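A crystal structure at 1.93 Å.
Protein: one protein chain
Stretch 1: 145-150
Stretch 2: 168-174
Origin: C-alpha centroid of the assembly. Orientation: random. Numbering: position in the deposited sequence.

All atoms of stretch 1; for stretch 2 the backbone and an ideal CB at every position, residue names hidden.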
ATOM      1  N   ASP A 145     -13.110 -20.349  -7.447  1.00 19.12           N
ATOM      2  CA  ASP A 145     -14.326 -19.674  -7.023  1.00 18.55           C
ATOM      3  C   ASP A 145     -14.265 -18.216  -7.415  1.00 19.42           C
ATOM      4  O   ASP A 145     -13.389 -17.808  -8.174  1.00 18.57           O
ATOM      5  CB  ASP A 145     -14.574 -19.876  -5.511  1.00 19.87           C
ATOM      6  CG  ASP A 145     -13.481 -19.285  -4.625  1.00 21.58           C
ATOM      7  OD1 ASP A 145     -12.648 -18.504  -5.106  1.00 22.75           O
ATOM      8  OD2 ASP A 145     -13.381 -19.548  -3.411  1.00 22.28           O
ATOM      9  N   ALA A 146     -15.188 -17.428  -6.885  1.00 21.31           N
ATOM     10  CA  ALA A 146     -15.283 -16.004  -7.198  1.00 21.54           C
ATOM     11  C   ALA A 146     -14.041 -15.178  -6.811  1.00 21.26           C
ATOM     12  O   ALA A 146     -13.750 -14.140  -7.427  1.00 24.40           O
ATOM     13  CB  ALA A 146     -16.501 -15.433  -6.510  1.00 23.28           C
ATOM     14  N   ASN A 147     -13.308 -15.635  -5.801  1.00 19.37           N
ATOM     15  CA  ASN A 147     -12.078 -14.957  -5.368  1.00 18.71           C
ATOM     16  C   ASN A 147     -10.789 -15.583  -5.918  1.00 17.00           C
ATOM     17  O   ASN A 147      -9.682 -15.192  -5.528  1.00 16.93           O
ATOM     18  CB  ASN A 147     -12.000 -14.920  -3.832  1.00 18.62           C
ATOM     19  CG  ASN A 147     -13.212 -14.257  -3.194  1.00 18.39           C
ATOM     20  OD1 ASN A 147     -14.072 -14.943  -2.659  1.00 13.94           O
ATOM     21  ND2 ASN A 147     -13.262 -12.925  -3.205  1.00 12.73           N
ATOM     22  N   GLY A 148     -10.928 -16.572  -6.797  1.00 18.65           N
ATOM     23  CA  GLY A 148      -9.795 -17.212  -7.445  1.00 17.65           C
ATOM     24  C   GLY A 148      -9.169 -18.337  -6.645  1.00 19.75           C
ATOM     25  O   GLY A 148      -8.162 -18.901  -7.071  1.00 21.42           O
ATOM     26  N   ALA A 149      -9.762 -18.670  -5.503  1.00 19.29           N
ATOM     27  CA  ALA A 149      -9.268 -19.760  -4.665  1.00 20.35           C
ATOM     28  C   ALA A 149      -9.875 -21.071  -5.179  1.00 20.71           C
ATOM     29  O   ALA A 149     -10.836 -21.038  -5.932  1.00 20.89           O
ATOM     30  CB  ALA A 149      -9.638 -19.531  -3.212  1.00 20.16           C
ATOM     31  N   PRO A 150      -9.329 -22.221  -4.795  1.00 21.92           N
ATOM     32  CA  PRO A 150      -9.911 -23.503  -5.226  1.00 24.22           C
ATOM     33  C   PRO A 150     -11.395 -23.706  -4.877  1.00 26.12           C
ATOM     34  O   PRO A 150     -11.826 -23.278  -3.793  1.00 23.87           O
ATOM     35  CB  PRO A 150      -8.990 -24.540  -4.574  1.00 26.42           C
ATOM     36  CG  PRO A 150      -7.674 -23.786  -4.423  1.00 24.78           C
ATOM     37  CD  PRO A 150      -8.101 -22.422  -4.006  1.00 24.11           C
ATOM     38  N   UNK A 168      -1.367 -18.124  -9.040  1.00 17.85           N
ATOM     39  CA  UNK A 168      -2.710 -17.745  -8.579  1.00 16.68           C
ATOM     40  C   UNK A 168      -3.086 -16.353  -9.007  1.00 13.59           C
ATOM     41  O   UNK A 168      -2.227 -15.502  -9.211  1.00 15.68           O
ATOM     42  CB  UNK A 168      -2.803 -17.848  -7.055  1.00 16.68           C
ATOM     43  N   UNK A 169      -4.384 -16.141  -9.193  1.00 15.31           N
ATOM     44  CA  UNK A 169      -4.945 -14.804  -9.338  1.00 15.51           C
ATOM     45  C   UNK A 169      -6.094 -14.759  -8.316  1.00 16.28           C
ATOM     46  O   UNK A 169      -7.201 -15.262  -8.572  1.00 16.35           O
ATOM     47  CB  UNK A 169      -5.414 -14.518 -10.766  1.00 15.51           C
ATOM     48  N   UNK A 170      -5.771 -14.211  -7.144  1.00 14.79           N
ATOM     49  CA  UNK A 170      -6.688 -14.074  -6.035  1.00 15.51           C
ATOM     50  C   UNK A 170      -7.225 -12.664  -6.081  1.00 15.59           C
ATOM     51  O   UNK A 170      -6.486 -11.744  -6.367  1.00 18.10           O
ATOM     52  CB  UNK A 170      -6.016 -14.381  -4.695  1.00 15.51           C
ATOM     53  N   UNK A 171      -8.520 -12.512  -5.820  1.00 18.00           N
ATOM     54  CA  UNK A 171      -9.166 -11.207  -5.858  1.00 17.79           C
ATOM     55  C   UNK A 171     -10.202 -11.040  -4.742  1.00 15.09           C
ATOM     56  O   UNK A 171     -10.921 -11.980  -4.366  1.00 17.96           O
ATOM     57  CB  UNK A 171      -9.831 -10.997  -7.220  1.00 17.79           C
ATOM     58  N   UNK A 172     -10.273  -9.823  -4.217  1.00 15.30           N
ATOM     59  CA  UNK A 172     -11.235  -9.477  -3.199  1.00 14.10           C
ATOM     60  C   UNK A 172     -12.661  -9.516  -3.689  1.00 14.12           C
ATOM     61  O   UNK A 172     -12.940  -9.443  -4.884  1.00 15.44           O
ATOM     62  CB  UNK A 172     -10.923  -8.086  -2.644  1.00 14.10           C
ATOM     63  N   UNK A 173     -13.572  -9.697  -2.748  1.00 18.16           N
ATOM     64  CA  UNK A 173     -15.004  -9.632  -3.021  1.00 16.47           C
ATOM     65  C   UNK A 173     -15.349  -8.162  -3.106  1.00 16.03           C
ATOM     66  O   UNK A 173     -15.122  -7.423  -2.135  1.00 13.87           O
ATOM     67  CB  UNK A 173     -15.833 -10.349  -1.953  1.00 16.47           C
ATOM     68  N   UNK A 174     -15.831  -7.728  -4.269  1.00 13.64           N
ATOM     69  CA  UNK A 174     -16.176  -6.338  -4.476  1.00 15.01           C
ATOM     70  C   UNK A 174     -17.230  -5.879  -3.472  1.00 16.66           C
ATOM     71  O   UNK A 174     -18.233  -6.569  -3.258  1.00 16.92           O
ATOM     72  CB  UNK A 174     -16.674  -6.124  -5.907  1.00 15.01           C
TER

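Stretch 1 is a compact loop. A type I beta turn runs from Asp145 to Gly148. Stretch 2 passes beside it, with position 171 nearest Asn147 and position 170 nearest Gly148.

Position 168 points its CA-to-CB bond toward stretch 1, but the ideal CB is still 5.5 Å from Gly148 O. Many side chains would do. The residue is Arg168. Its side chain comes no nearer than 5.4 Å, Arg168 CB to Gly148 O, and hydrogen-bonds elsewhere in the structure.

Position 169 has extended backbone angles, and its CB points sideways with nothing of stretch 1 within 5.5 Å. A beta-branched residue would suit the strand, though others would fit. It is Val169, chi1 t. Val169 O lies 3.4 Å from Gly148 CA in a CA-H...O contact. An ideal CB on Gly148 would come within 2.0 Å of Val169 O, so the close approach depends on glycine. Water 2 links the two stretches, donating to Gly148 O (3.0 Å) and accepting from Val169 N (2.9 Å).

Position 170 is also extended. Its ideal CB is 3.8 Å from Asn147 O and points sideways, so a flexible aliphatic chain could reach back along the loop; leucine, methionine or isoleucine are all plausible. It is Ile170, with chi1 and chi2 both m. This brings CD1 to 3.6 Å from Gly148 O. Ile170 CA also makes a CA-H...O contact with Asn147 O at 3.2 Å.

Position 171 donates its backbone N to Asn147 O at 2.9 Å, and its backbone O accepts from Asn147 ND2 at 2.8 Å. Its CB points sideways, 5.0 Å from Ala146 O. A small residue would fit, and a polar one could use that carbonyl through water. It is Ser171, chi1 p. OG hydrogen-bonds water 1 at 2.9 Å, and that water donates to Ala146 O at 3.0 Å.

Position 172 would point a CB away from stretch 1, which therefore does not select its side chain. It is Gly172, whose O accepts from water 1 at 2.7 Å.

Position 173 has its ideal CB 3.8 Å from Asn147 ND2, a donor. A short side chain with an acceptor fits: serine, threonine or perhaps aspartate. It is Thr173, chi1 m. OG1 accepts from Asn147 ND2 at 2.8 Å, almost in line with the N-H.

Position 174 is out of contact and open in choice. It is Phe174, which touches a crystal neighbour.

Stretch 2 168-174: RVISGTF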
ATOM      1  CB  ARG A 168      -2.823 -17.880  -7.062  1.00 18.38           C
ATOM      2  CG  ARG A 168      -2.702 -19.320  -6.642  1.00 18.84           C
ATOM      3  CD  ARG A 168      -2.931 -19.583  -5.189  1.00 26.36           C
ATOM      4  NE  ARG A 168      -1.674 -19.479  -4.490  1.00 32.78           N
ATOM      5  CZ  ARG A 168      -0.952 -20.481  -4.020  1.00 26.98           C
ATOM      6  NH1 ARG A 168      -1.357 -21.751  -4.045  1.00 24.13           N
ATOM      7  NH2 ARG A 168       0.212 -20.186  -3.477  1.00 28.43           N
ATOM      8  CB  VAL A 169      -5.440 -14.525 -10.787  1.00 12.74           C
ATOM      9  CG1 VAL A 169      -6.141 -13.189 -10.857  1.00 15.95           C
ATOM     10  CG2 VAL A 169      -4.305 -14.576 -11.771  1.00 17.62           C
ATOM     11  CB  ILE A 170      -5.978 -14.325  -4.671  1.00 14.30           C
ATOM     12  CG1 ILE A 170      -5.197 -15.645  -4.670  1.00 17.76           C
ATOM     13  CG2 ILE A 170      -6.991 -14.295  -3.542  1.00 17.73           C
ATOM     14  CD1 ILE A 170      -6.018 -16.902  -5.053  1.00 17.65           C
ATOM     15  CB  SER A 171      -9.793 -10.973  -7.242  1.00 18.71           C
ATOM     16  OG  SER A 171     -10.618 -12.061  -7.613  1.00 20.79           O
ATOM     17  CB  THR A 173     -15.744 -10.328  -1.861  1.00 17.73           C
ATOM     18  OG1 THR A 173     -15.311 -11.700  -1.784  1.00 15.22           O
ATOM     19  CG2 THR A 173     -17.265 -10.415  -2.108  1.00 21.89           C
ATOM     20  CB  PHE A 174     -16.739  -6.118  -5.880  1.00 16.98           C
ATOM     21  CG  PHE A 174     -16.795  -4.662  -6.271  1.00 21.00           C
ATOM     22  CD1 PHE A 174     -15.629  -3.980  -6.573  1.00 24.41           C
ATOM     23  CD2 PHE A 174     -17.997  -3.971  -6.278  1.00 27.28           C
ATOM     24  CE1 PHE A 174     -15.653  -2.639  -6.923  1.00 27.57           C
ATOM     25  CE2 PHE A 174     -18.033  -2.622  -6.613  1.00 27.10           C
ATOM     26  CZ  PHE A 174     -16.860  -1.958  -6.943  1.00 23.88           C
TER
HETATM   27  O   HOH W   1     -13.313 -11.247  -6.884  1.00 23.80           O
HETATM   28  O   HOH W   2      -6.185 -18.401  -9.209  1.00 27.66           O
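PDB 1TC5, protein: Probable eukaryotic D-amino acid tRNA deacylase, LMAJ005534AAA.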